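Local coordinates for dihydropyrimidinase (Brevibacillus agri, PDB 3SFW), which catalyses the hydrolytic ring opening of dihydropyrimidines, probably at the zinc pair it holds in a TIM-barrel fold of the amidohydrolase family, at residues 72-77 with 89-94; 123-128 with 157-162; 132-137 with 170-175; 184-189 with 221-226. All blocks are in the same frame, centred on the assembly; numbering follows the deposited sequence.

In the fold
The four contacts sit on the barrel and its outer helices; contact 1 closes before the others open, and contacts 2 and 3 interleave along the chain. Contacts 1 and 2 join directly, since strands 86-93 and 119-124 are neighbours in one sheet and Cys93 O lies 2.9 Å from Met125 N; their centres are about 18 Å apart. Contact 2 is about 14 Å, centre to centre, from both contact 3 and contact 4, touching the latter through Met160. The side chain of Leu159 comes to about 7 Å from a zinc ion, those of Asp91 and Ala184 to about 9 Å. Contact 3, through Ile171, and more extensively contact 4 reach the second subunit.

Contact 1: residues 72-77 with 89-94; sequences DNFFTG and IVDFCL
Asp91 projects from strand 86-93 toward the ring of Phe74 in the first turn of helix 74-83, and every atom of its side chain has the same ring carbon as its neighbour. CB lies 3.9 Å from Phe74 CZ. With chi1 at -165°, CG stands opposite the backbone N and is the nearest point, 3.6 Å from Phe74 CZ. At the tip OD1 is 3.7 Å and OD2 3.9 Å from Phe74 CZ, so one corner of the ring sits against the carboxylate, the two planes turned 56° apart in an oblique meeting. The polar work of the acid lies beyond this contact: OD1 accepts from Trp108 NE1, and OD2 from Thr59 OG1 and the backbone N of Leu61, which together fix the rotation of this buried carboxylate. Ile89, two residues earlier on the strand, adds an apolar touch, its CD1 lying 4.1 Å from Phe74 CE2. At the start of the same helix, Thr76 OG1 donates to Asp72 OD1 over 2.6 Å and accepts from the backbone N of the N-cap residue Asn73. Asp72 OD2 also bonds His316 NE2. Helix 74-83 is the connection of a beta-alpha-beta crossover from strand 49-59 to the parallel strand 86-93 of the barrel; its Phe74 ring lies between the strand and helix layers, touching Phe122 of strand 119-124 and Lys111 and Ala112 of helix 101-112.

Contact 2: residues 123-128 with 157-162; sequences HLMVSD and NVLMAD
Met125 and Leu159 make the apolar part of this contact. The methionine chain runs extended from its backbone, with CG anti to N (chi1 170°), and its terminal CE comes to 3.8 Å from Leu159 CD2. The two side chains cross at about a right angle. CE also lies near Leu159 CB and the leucine carbonyl oxygen. Further along, Ala161 turns its methyl group to the other backbone, CB being 3.9 Å from Ser127 O, with Val126 O a little farther off.

Waters carry the polar part, backbone to backbone. One donates to Val126 O over 2.8 Å and to Leu159 O over 2.9 Å, closing a bridge between two carbonyls. A second, beside Ser127 O, accepts from Asp162 N at 3.1 Å. A third lies within bonding distance of Met160 O (3.0 Å) and Ser127 O; it and the second cannot serve every oxygen near them at once. The hydroxyl of Ser127 looks to Thr95 OG1 instead. Asp162 is the N-cap of helix 163-176, its OD1 accepting from Thr165 N.

The chain leaving strand 119-124 is thus joined to the loop that follows the zinc-binding Lys150, where the side chain of Leu159 is about 7 Å from a zinc ion. With buried residues on both sides, the water bridges probably satisfy polar atoms that the two backbones do not pair directly.

Contact 3: residues 132-137 with 170-175; sequences HVLEEL and LIRAKE
Arg172 leaves its helix with CG anti to the backbone N (chi1 -178°), then bends at chi2 (58°), and this kink turns the guanidinium toward the backbone of Leu134. There it grips a single atom side-on: NE donates to Leu134 O over 3.0 Å and NH1 to the same Leu134 O over 3.1 Å. Both nitrogens approach from one face of the carbonyl plane, NE well above it, while the oxygen stays near the guanidinium plane. The far side of the guanidinium is held from its own helix, NH2 forming a salt bridge with Glu175 OE2 at 2.9 Å. Helices 131-142 and 163-176 are successive helices of the barrel's outer layer; their segments 132-137 and 170-175 run nearly parallel (crossing angle -21°) with axes 10.6 Å apart, and Arg172 spans that gap. Its aliphatic part is packed as well: Leu134 CD2 lies 3.9 Å from Arg172 CB, and Leu137 CD1 4.1 Å from Arg172 CG, both leucines running alongside the arginine but pointing the other way. Replacement by an alanine would probably leave Leu134 O without both donors, Glu175 without its salt-bridge partner and a gap beside the leucines. Deeper in, Leu137 packs on Leu101 and Leu149.

Contact 4: residues 184-189 with 221-226; sequences AENGDV and TGRAIA
Asn186, whose amide meets Arg223 across this contact, puts its OD1 at the start of helix 187-199 as the N-cap. Val189 N donates to Asn186 OD1 over 3.0 Å in a nearly straight bond (169°), and Asp188 N adds a weak, bent one. The amide nitrogen points to the other segment: Asn186 ND2 lies 3.3 Å from Arg223 NH1, with the two flat groups 59° apart. Both are donors and do not bond each other; each is drawn to Glu219 OE1, which accepts from ND2 and forms a salt bridge with NH1. ND2 also bonds Asp163 OD2 of the second subunit, whereas Arg223 NH2 pairs with Asp163 of its own chain. One water joins the segments, accepting from Arg223 NH1 at 2.9 Å and from Gly187 N at 3.2 Å. Replacing Asn186 by an alanine is likely to strip the helix start of its cap and to cost Glu219 and the second subunit's Asp163 a donor. Just after the zinc ligand His183, and about 9 Å from a zinc ion, Ala184 CB rests 3.5 Å from Thr221 OG1, a hydroxyl bonded to Glu217 O of its own helix. Segment 184-189 thus leads from strand 180-182 into helix 187-199 against helix 214-230, whose Thr221 and Ile225 pack on helix 243-254, while Val189 meets Leu227 of the second subunit.

Contact 1: residues 72-77 with 89-94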
loop_
_atom_site.group_PDB
_atom_site.type_symbol
_atom_site.label_atom_id
_atom_site.label_comp_id
_atom_site.label_asym_id
_atom_site.label_seq_id
_atom_site.Cartn_x
_atom_site.Cartn_y
_atom_site.Cartn_z
ATOM N N ASP A 72 18.508 18.494 33.768
ATOM C CA ASP A 72 17.979 17.721 34.897
ATOM C C ASP A 72 18.905 16.563 35.175
ATOM O O ASP A 72 19.296 15.865 34.246
ATOM C CB ASP A 72 16.588 17.126 34.560
ATOM C CG ASP A 72 15.440 18.085 34.880
ATOM O OD1 ASP A 72 15.451 18.745 35.942
ATOM O OD2 ASP A 72 14.482 18.092 34.088
ATOM N N ASN A 73 19.217 16.332 36.450
ATOM C CA ASN A 73 19.905 15.103 36.832
ATOM C C ASN A 73 18.885 14.100 37.354
ATOM O O ASN A 73 17.679 14.268 37.127
ATOM C CB ASN A 73 21.017 15.395 37.865
ATOM C CG ASN A 73 20.494 16.013 39.178
ATOM O OD1 ASN A 73 21.294 16.489 40.031
ATOM N ND2 ASN A 73 19.217 16.027 39.363
ATOM N N PHE A 74 19.349 12.994 37.938
ATOM C CA PHE A 74 18.381 11.975 38.376
ATOM C C PHE A 74 17.493 12.447 39.491
ATOM O O PHE A 74 16.350 12.046 39.554
ATOM C CB PHE A 74 19.044 10.639 38.718
ATOM C CG PHE A 74 19.192 9.751 37.525
ATOM C CD1 PHE A 74 20.191 10.008 36.581
ATOM C CD2 PHE A 74 18.293 8.693 37.311
ATOM C CE1 PHE A 74 20.339 9.228 35.412
ATOM C CE2 PHE A 74 18.368 7.942 36.102
ATOM C CZ PHE A 74 19.409 8.176 35.174
ATOM N N PHE A 75 17.975 13.384 40.327
ATOM C CA PHE A 75 17.115 13.934 41.370
ATOM C C PHE A 75 16.025 14.855 40.753
ATOM O O PHE A 75 14.839 14.645 40.967
ATOM C CB PHE A 75 17.943 14.716 42.421
ATOM C CG PHE A 75 17.111 15.339 43.502
ATOM C CD1 PHE A 75 17.048 16.726 43.608
ATOM C CD2 PHE A 75 16.302 14.557 44.318
ATOM C CE1 PHE A 75 16.248 17.343 44.576
ATOM C CE2 PHE A 75 15.488 15.163 45.324
ATOM C CZ PHE A 75 15.456 16.570 45.423
ATOM N N THR A 76 16.442 15.931 40.096
ATOM C CA THR A 76 15.447 16.915 39.612
ATOM C C THR A 76 14.554 16.302 38.528
ATOM O O THR A 76 13.362 16.644 38.442
ATOM C CB THR A 76 16.050 18.250 39.118
ATOM O OG1 THR A 76 16.866 18.029 37.967
ATOM C CG2 THR A 76 16.924 18.957 40.276
ATOM N N GLY A 77 15.146 15.460 37.677
ATOM C CA GLY A 77 14.366 14.878 36.581
ATOM C C GLY A 77 13.294 13.914 37.096
ATOM O O GLY A 77 12.157 13.906 36.584
ATOM N N ILE A 89 10.776 5.565 35.278
ATOM C CA ILE A 89 11.385 5.960 34.030
ATOM C C ILE A 89 12.327 4.881 33.542
ATOM O O ILE A 89 12.785 4.027 34.335
ATOM C CB ILE A 89 12.248 7.287 34.174
ATOM C CG1 ILE A 89 13.394 7.089 35.194
ATOM C CG2 ILE A 89 11.362 8.477 34.601
ATOM C CD1 ILE A 89 14.381 8.248 35.172
ATOM N N VAL A 90 12.631 4.918 32.244
ATOM C CA VAL A 90 13.663 4.038 31.729
ATOM C C VAL A 90 14.575 4.916 30.913
ATOM O O VAL A 90 14.138 5.551 29.906
ATOM C CB VAL A 90 13.101 2.863 30.875
ATOM C CG1 VAL A 90 14.222 1.799 30.693
ATOM C CG2 VAL A 90 11.858 2.208 31.603
ATOM N N ASP A 91 15.799 5.069 31.425
ATOM C CA ASP A 91 16.749 6.059 30.904
ATOM C C ASP A 91 17.801 5.395 30.004
ATOM O O ASP A 91 18.187 4.249 30.228
ATOM C CB ASP A 91 17.434 6.703 32.126
ATOM C CG ASP A 91 18.159 7.989 31.781
ATOM O OD1 ASP A 91 19.351 7.906 31.440
ATOM O OD2 ASP A 91 17.497 9.071 31.849
ATOM N N PHE A 92 18.278 6.120 28.987
ATOM C CA PHE A 92 19.317 5.586 28.099
ATOM C C PHE A 92 20.753 5.686 28.640
ATOM O O PHE A 92 21.385 6.771 28.611
ATOM C CB PHE A 92 19.202 6.273 26.718
ATOM C CG PHE A 92 17.974 5.857 25.961
ATOM C CD1 PHE A 92 16.804 6.616 26.005
ATOM C CD2 PHE A 92 17.990 4.715 25.201
ATOM C CE1 PHE A 92 15.682 6.242 25.320
ATOM C CE2 PHE A 92 16.846 4.304 24.518
ATOM C CZ PHE A 92 15.672 5.067 24.604
ATOM N N CYS A 93 21.309 4.524 28.951
ATOM C CA CYS A 93 22.734 4.414 29.305
ATOM C C CYS A 93 23.585 4.416 28.029
ATOM O O CYS A 93 23.488 3.506 27.163
ATOM C CB CYS A 93 22.929 3.113 30.088
ATOM S SG CYS A 93 24.682 2.760 30.416
ATOM N N LEU A 94 24.394 5.462 27.865
ATOM C CA LEU A 94 25.177 5.603 26.645
ATOM C C LEU A 94 26.499 4.872 26.779
ATOM O O LEU A 94 27.049 4.773 27.870
ATOM C CB LEU A 94 25.462 7.068 26.373
ATOM C CG LEU A 94 24.222 7.947 26.336
ATOM C CD1 LEU A 94 24.686 9.391 25.965
ATOM C CD2 LEU A 94 23.171 7.425 25.300
#

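Contact 2: residues 123-128 with 157-162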
loop_
_atom_site.group_PDB
_atom_site.type_symbol
_atom_site.label_atom_id
_atom_site.label_comp_id
_atom_site.label_asym_id
_atom_site.label_seq_id
_atom_site.Cartn_x
_atom_site.Cartn_y
_atom_site.Cartn_z
ATOM N N HIS A 123 17.896 1.459 29.594
ATOM C CA HIS A 123 18.223 0.820 28.295
ATOM C C HIS A 123 19.740 0.915 28.077
ATOM O O HIS A 123 20.397 1.767 28.662
ATOM C CB HIS A 123 17.545 1.549 27.107
ATOM C CG HIS A 123 16.127 1.956 27.350
ATOM N ND1 HIS A 123 15.065 1.054 27.373
ATOM C CD2 HIS A 123 15.585 3.193 27.489
ATOM C CE1 HIS A 123 13.941 1.741 27.515
ATOM N NE2 HIS A 123 14.243 3.029 27.668
ATOM N N LEU A 124 20.269 0.174 27.114
ATOM C CA LEU A 124 21.740 0.275 26.827
ATOM C C LEU A 124 21.985 0.591 25.362
ATOM O O LEU A 124 21.526 -0.150 24.472
ATOM C CB LEU A 124 22.422 -1.058 27.172
ATOM C CG LEU A 124 23.944 -1.036 26.966
ATOM C CD1 LEU A 124 24.574 -0.083 27.998
ATOM C CD2 LEU A 124 24.441 -2.466 27.202
ATOM N N MET A 125 22.707 1.683 25.104
ATOM C CA MET A 125 23.174 2.026 23.735
ATOM C C MET A 125 24.195 1.017 23.217
ATOM O O MET A 125 25.110 0.638 23.943
ATOM C CB MET A 125 23.798 3.406 23.756
ATOM C CG MET A 125 24.535 3.744 22.438
ATOM S SD MET A 125 25.249 5.414 22.732
ATOM C CE MET A 125 26.434 5.409 21.363
ATOM N N VAL A 126 24.020 0.552 21.992
ATOM C CA VAL A 126 25.070 -0.282 21.315
ATOM C C VAL A 126 25.665 0.563 20.182
ATOM O O VAL A 126 24.912 1.064 19.334
ATOM C CB VAL A 126 24.488 -1.615 20.784
ATOM C CG1 VAL A 126 25.557 -2.468 20.092
ATOM C CG2 VAL A 126 23.877 -2.400 21.947
ATOM N N SER A 127 26.976 0.838 20.267
ATOM C CA SER A 127 27.689 1.663 19.237
ATOM C C SER A 127 28.287 0.749 18.197
ATOM O O SER A 127 28.547 1.178 17.084
ATOM C CB SER A 127 28.845 2.516 19.830
ATOM O OG SER A 127 29.097 2.237 21.224
ATOM N N ASP A 128 28.641 -0.470 18.601
ATOM C CA ASP A 128 29.129 -1.434 17.646
ATOM C C ASP A 128 29.131 -2.857 18.165
ATOM O O ASP A 128 29.120 -3.102 19.370
ATOM C CB ASP A 128 30.482 -1.027 17.080
ATOM C CG ASP A 128 31.620 -1.575 17.862
ATOM O OD1 ASP A 128 32.356 -2.445 17.338
ATOM O OD2 ASP A 128 31.761 -1.150 19.015
ATOM N N ASN A 157 29.275 10.329 13.705
ATOM C CA ASN A 157 30.496 10.649 14.433
ATOM C C ASN A 157 30.275 10.961 15.907
ATOM O O ASN A 157 31.207 11.344 16.609
ATOM C CB ASN A 157 31.227 11.837 13.776
ATOM C CG ASN A 157 31.691 11.530 12.346
ATOM O OD1 ASN A 157 32.192 10.437 12.053
ATOM N ND2 ASN A 157 31.452 12.472 11.439
ATOM N N VAL A 158 29.046 10.786 16.393
ATOM C CA VAL A 158 28.764 10.942 17.820
ATOM C C VAL A 158 28.150 9.627 18.370
ATOM O O VAL A 158 28.771 8.938 19.201
ATOM C CB VAL A 158 27.797 12.138 18.073
ATOM C CG1 VAL A 158 27.591 12.351 19.596
ATOM C CG2 VAL A 158 28.351 13.445 17.429
ATOM N N LEU A 159 26.925 9.306 17.933
ATOM C CA LEU A 159 26.190 8.122 18.452
ATOM C C LEU A 159 25.910 7.090 17.365
ATOM O O LEU A 159 25.584 5.946 17.655
ATOM C CB LEU A 159 24.839 8.533 19.109
ATOM C CG LEU A 159 24.853 9.606 20.202
ATOM C CD1 LEU A 159 23.405 9.872 20.705
ATOM C CD2 LEU A 159 25.781 9.172 21.381
ATOM N N MET A 160 26.073 7.491 16.098
ATOM C CA MET A 160 25.628 6.679 14.982
ATOM C C MET A 160 26.272 5.304 14.839
ATOM O O MET A 160 27.472 5.144 15.088
ATOM C CB MET A 160 25.791 7.457 13.683
ATOM C CG MET A 160 25.088 6.783 12.486
ATOM S SD MET A 160 25.344 7.936 11.088
ATOM C CE MET A 160 24.805 6.944 9.693
ATOM N N ALA A 161 25.421 4.297 14.603
ATOM C CA ALA A 161 25.835 2.931 14.246
ATOM C C ALA A 161 25.398 2.610 12.831
ATOM O O ALA A 161 24.524 3.283 12.277
ATOM C CB ALA A 161 25.183 1.901 15.208
ATOM N N ASP A 162 25.975 1.566 12.261
ATOM C CA ASP A 162 25.699 1.229 10.870
ATOM C C ASP A 162 24.864 -0.049 10.762
ATOM O O ASP A 162 24.371 -0.555 11.767
ATOM C CB ASP A 162 27.015 1.115 10.090
ATOM C CG ASP A 162 27.876 -0.031 10.547
ATOM O OD1 ASP A 162 27.419 -0.905 11.315
ATOM O OD2 ASP A 162 29.048 -0.081 10.093
HETATM O O HOH W 1 24.101 3.536 18.325
HETATM O O HOH W 2 28.443 0.861 13.994
HETATM O O HOH W 3 29.334 2.855 15.222
#

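Contact 3: residues 132-137 with 170-175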
loop_
_atom_site.group_PDB
_atom_site.type_symbol
_atom_site.label_atom_id
_atom_site.label_comp_id
_atom_site.label_asym_id
_atom_site.label_seq_id
_atom_site.Cartn_x
_atom_site.Cartn_y
_atom_site.Cartn_z
ATOM N N HIS A 132 33.237 -9.126 21.275
ATOM C CA HIS A 132 33.315 -8.933 22.720
ATOM C C HIS A 132 32.008 -8.324 23.257
ATOM O O HIS A 132 31.502 -8.717 24.298
ATOM C CB HIS A 132 34.491 -8.015 23.067
ATOM C CG HIS A 132 34.771 -7.912 24.538
ATOM N ND1 HIS A 132 35.875 -8.496 25.133
ATOM C CD2 HIS A 132 34.101 -7.276 25.534
ATOM C CE1 HIS A 132 35.852 -8.250 26.434
ATOM N NE2 HIS A 132 34.786 -7.511 26.702
ATOM N N VAL A 133 31.522 -7.302 22.560
ATOM C CA VAL A 133 30.238 -6.699 22.897
ATOM C C VAL A 133 29.117 -7.743 22.866
ATOM O O VAL A 133 28.265 -7.811 23.762
ATOM C CB VAL A 133 29.926 -5.547 21.904
ATOM C CG1 VAL A 133 28.403 -5.189 21.934
ATOM C CG2 VAL A 133 30.821 -4.328 22.253
ATOM N N LEU A 134 29.098 -8.549 21.827
ATOM C CA LEU A 134 28.042 -9.535 21.686
ATOM C C LEU A 134 28.094 -10.528 22.857
ATOM O O LEU A 134 27.062 -10.916 23.424
ATOM C CB LEU A 134 28.170 -10.250 20.346
ATOM C CG LEU A 134 27.880 -9.349 19.122
ATOM C CD1 LEU A 134 27.990 -10.237 17.892
ATOM C CD2 LEU A 134 26.465 -8.730 19.181
ATOM N N GLU A 135 29.308 -10.888 23.268
ATOM C CA GLU A 135 29.462 -11.815 24.403
ATOM C C GLU A 135 28.992 -11.168 25.693
ATOM O O GLU A 135 28.278 -11.787 26.498
ATOM C CB GLU A 135 30.929 -12.297 24.550
ATOM C CG GLU A 135 31.468 -12.998 23.292
ATOM C CD GLU A 135 32.117 -14.378 23.558
ATOM O OE1 GLU A 135 32.332 -15.134 22.565
ATOM O OE2 GLU A 135 32.449 -14.688 24.739
ATOM N N GLU A 136 29.327 -9.896 25.854
ATOM C CA GLU A 136 28.987 -9.145 27.044
ATOM C C GLU A 136 27.488 -8.998 27.244
ATOM O O GLU A 136 27.013 -8.881 28.382
ATOM C CB GLU A 136 29.619 -7.750 26.962
ATOM C CG GLU A 136 29.923 -7.201 28.258
ATOM C CD GLU A 136 30.691 -5.886 28.260
ATOM O OE1 GLU A 136 31.141 -5.331 27.231
ATOM O OE2 GLU A 136 30.747 -5.372 29.358
ATOM N N LEU A 137 26.740 -8.970 26.140
ATOM C CA LEU A 137 25.282 -8.737 26.228
ATOM C C LEU A 137 24.559 -9.826 27.010
ATOM O O LEU A 137 23.483 -9.600 27.550
ATOM C CB LEU A 137 24.676 -8.577 24.821
ATOM C CG LEU A 137 24.958 -7.205 24.189
ATOM C CD1 LEU A 137 24.501 -7.220 22.740
ATOM C CD2 LEU A 137 24.205 -6.122 25.015
ATOM N N LEU A 170 20.308 -7.023 16.356
ATOM C CA LEU A 170 18.944 -7.638 16.264
ATOM C C LEU A 170 19.000 -9.166 16.369
ATOM O O LEU A 170 18.190 -9.777 17.089
ATOM C CB LEU A 170 18.249 -7.246 14.950
ATOM C CG LEU A 170 17.718 -5.794 14.915
ATOM C CD1 LEU A 170 17.602 -5.342 13.411
ATOM C CD2 LEU A 170 16.345 -5.709 15.654
ATOM N N ILE A 171 20.014 -9.756 15.737
ATOM C CA ILE A 171 20.190 -11.215 15.798
ATOM C C ILE A 171 20.489 -11.650 17.212
ATOM O O ILE A 171 19.897 -12.598 17.732
ATOM C CB ILE A 171 21.289 -11.687 14.842
ATOM C CG1 ILE A 171 20.768 -11.520 13.401
ATOM C CG2 ILE A 171 21.612 -13.168 15.061
ATOM C CD1 ILE A 171 21.757 -11.740 12.396
ATOM N N ARG A 172 21.413 -10.954 17.835
ATOM C CA ARG A 172 21.793 -11.275 19.214
ATOM C C ARG A 172 20.632 -11.026 20.164
ATOM O O ARG A 172 20.431 -11.772 21.120
ATOM C CB ARG A 172 23.007 -10.442 19.599
ATOM C CG ARG A 172 23.520 -10.761 21.031
ATOM C CD ARG A 172 23.899 -12.265 21.168
ATOM N NE ARG A 172 24.820 -12.477 22.304
ATOM C CZ ARG A 172 24.921 -13.608 23.024
ATOM N NH1 ARG A 172 25.757 -13.643 24.065
ATOM N NH2 ARG A 172 24.193 -14.686 22.735
ATOM N N ALA A 173 19.933 -9.907 19.982
ATOM C CA ALA A 173 18.752 -9.613 20.797
ATOM C C ALA A 173 17.681 -10.699 20.696
ATOM O O ALA A 173 17.034 -11.019 21.698
ATOM C CB ALA A 173 18.149 -8.207 20.415
ATOM N N LYS A 174 17.431 -11.209 19.496
ATOM C CA LYS A 174 16.469 -12.294 19.370
ATOM C C LYS A 174 16.932 -13.504 20.186
ATOM O O LYS A 174 16.132 -14.132 20.883
ATOM C CB LYS A 174 16.267 -12.718 17.927
ATOM C CG LYS A 174 15.151 -13.791 17.864
ATOM C CD LYS A 174 15.312 -14.740 16.717
ATOM C CE LYS A 174 14.159 -15.808 16.709
ATOM N NZ LYS A 174 12.805 -15.192 16.935
ATOM N N GLU A 175 18.230 -13.789 20.130
ATOM C CA GLU A 175 18.761 -14.955 20.877
ATOM C C GLU A 175 18.533 -14.765 22.387
ATOM O O GLU A 175 18.302 -15.742 23.093
ATOM C CB GLU A 175 20.277 -15.089 20.670
ATOM C CG GLU A 175 20.743 -15.490 19.292
ATOM C CD GLU A 175 22.279 -15.520 19.188
ATOM O OE1 GLU A 175 22.792 -15.528 18.040
ATOM O OE2 GLU A 175 22.972 -15.454 20.242
#

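Contact 4: residues 184-189 with 221-226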
loop_
_atom_site.group_PDB
_atom_site.type_symbol
_atom_site.label_atom_id
_atom_site.label_comp_id
_atom_site.label_asym_id
_atom_site.label_seq_id
_atom_site.Cartn_x
_atom_site.Cartn_y
_atom_site.Cartn_z
ATOM N N ALA A 184 15.475 6.413 14.385
ATOM C CA ALA A 184 15.479 6.114 12.937
ATOM C C ALA A 184 15.439 7.417 12.128
ATOM O O ALA A 184 14.370 7.846 11.668
ATOM C CB ALA A 184 14.263 5.196 12.552
ATOM N N GLU A 185 16.611 7.979 11.857
ATOM C CA GLU A 185 16.755 8.963 10.740
ATOM C C GLU A 185 18.013 8.549 10.004
ATOM O O GLU A 185 18.999 8.116 10.657
ATOM C CB GLU A 185 16.984 10.394 11.249
ATOM C CG GLU A 185 15.844 10.990 12.112
ATOM C CD GLU A 185 16.247 12.328 12.675
ATOM O OE1 GLU A 185 17.096 12.356 13.627
ATOM O OE2 GLU A 185 15.800 13.351 12.078
ATOM N N ASN A 186 18.052 8.816 8.693
ATOM C CA ASN A 186 19.284 8.462 7.965
ATOM C C ASN A 186 20.395 9.460 8.284
ATOM O O ASN A 186 20.367 10.623 7.839
ATOM C CB ASN A 186 19.026 8.356 6.456
ATOM C CG ASN A 186 20.227 7.805 5.727
ATOM O OD1 ASN A 186 21.307 8.399 5.764
ATOM N ND2 ASN A 186 20.055 6.681 5.074
ATOM N N GLY A 187 21.355 9.040 9.097
ATOM C CA GLY A 187 22.393 9.982 9.532
ATOM C C GLY A 187 23.279 10.503 8.407
ATOM O O GLY A 187 23.908 11.550 8.570
ATOM N N ASP A 188 23.443 9.730 7.339
ATOM C CA ASP A 188 24.317 10.206 6.234
ATOM C C ASP A 188 23.647 11.278 5.405
ATOM O O ASP A 188 24.284 12.283 5.004
ATOM C CB ASP A 188 24.746 9.052 5.357
ATOM C CG ASP A 188 25.737 8.125 6.073
ATOM O OD1 ASP A 188 26.730 8.631 6.652
ATOM O OD2 ASP A 188 25.519 6.916 6.081
ATOM N N VAL A 189 22.362 11.092 5.153
ATOM C CA VAL A 189 21.578 12.124 4.459
ATOM C C VAL A 189 21.611 13.383 5.300
ATOM O O VAL A 189 21.852 14.466 4.783
ATOM C CB VAL A 189 20.074 11.680 4.282
ATOM C CG1 VAL A 189 19.183 12.923 3.882
ATOM C CG2 VAL A 189 19.972 10.592 3.253
ATOM N N THR A 221 13.425 4.236 9.279
ATOM C CA THR A 221 12.390 3.370 9.898
ATOM C C THR A 221 12.236 2.115 9.050
ATOM O O THR A 221 12.204 0.985 9.574
ATOM C CB THR A 221 11.028 4.140 10.021
ATOM O OG1 THR A 221 11.246 5.285 10.858
ATOM C CG2 THR A 221 9.978 3.234 10.632
ATOM N N GLY A 222 12.052 2.289 7.740
ATOM C CA GLY A 222 11.887 1.110 6.873
ATOM C C GLY A 222 13.092 0.163 6.893
ATOM O O GLY A 222 12.932 -1.059 6.780
ATOM N N ARG A 223 14.283 0.751 6.941
ATOM C CA ARG A 223 15.522 -0.040 6.981
ATOM C C ARG A 223 15.575 -0.839 8.277
ATOM O O ARG A 223 15.873 -2.048 8.259
ATOM C CB ARG A 223 16.742 0.870 6.853
ATOM C CG ARG A 223 18.091 0.119 7.000
ATOM C CD ARG A 223 19.183 0.888 6.223
ATOM N NE ARG A 223 19.024 2.347 6.353
ATOM C CZ ARG A 223 19.640 3.115 7.243
ATOM N NH1 ARG A 223 19.324 4.404 7.331
ATOM N NH2 ARG A 223 20.641 2.607 7.987
ATOM N N ALA A 224 15.266 -0.193 9.402
ATOM C CA ALA A 224 15.316 -0.938 10.675
ATOM C C ALA A 224 14.262 -2.064 10.654
ATOM O O ALA A 224 14.514 -3.189 11.130
ATOM C CB ALA A 224 15.079 0.013 11.833
ATOM N N ILE A 225 13.118 -1.798 10.024
ATOM C CA ILE A 225 12.051 -2.790 9.962
ATOM C C ILE A 225 12.466 -3.992 9.093
ATOM O O ILE A 225 12.294 -5.136 9.497
ATOM C CB ILE A 225 10.754 -2.165 9.384
ATOM C CG1 ILE A 225 10.058 -1.377 10.483
ATOM C CG2 ILE A 225 9.864 -3.268 8.753
ATOM C CD1 ILE A 225 8.973 -0.436 9.965
ATOM N N ALA A 226 13.111 -3.733 7.963
ATOM C CA ALA A 226 13.544 -4.814 7.084
ATOM C C ALA A 226 14.587 -5.707 7.771
ATOM O O ALA A 226 14.533 -6.950 7.670
ATOM C CB ALA A 226 14.158 -4.231 5.780
HETATM O O HOH W 4 21.349 5.893 8.748
#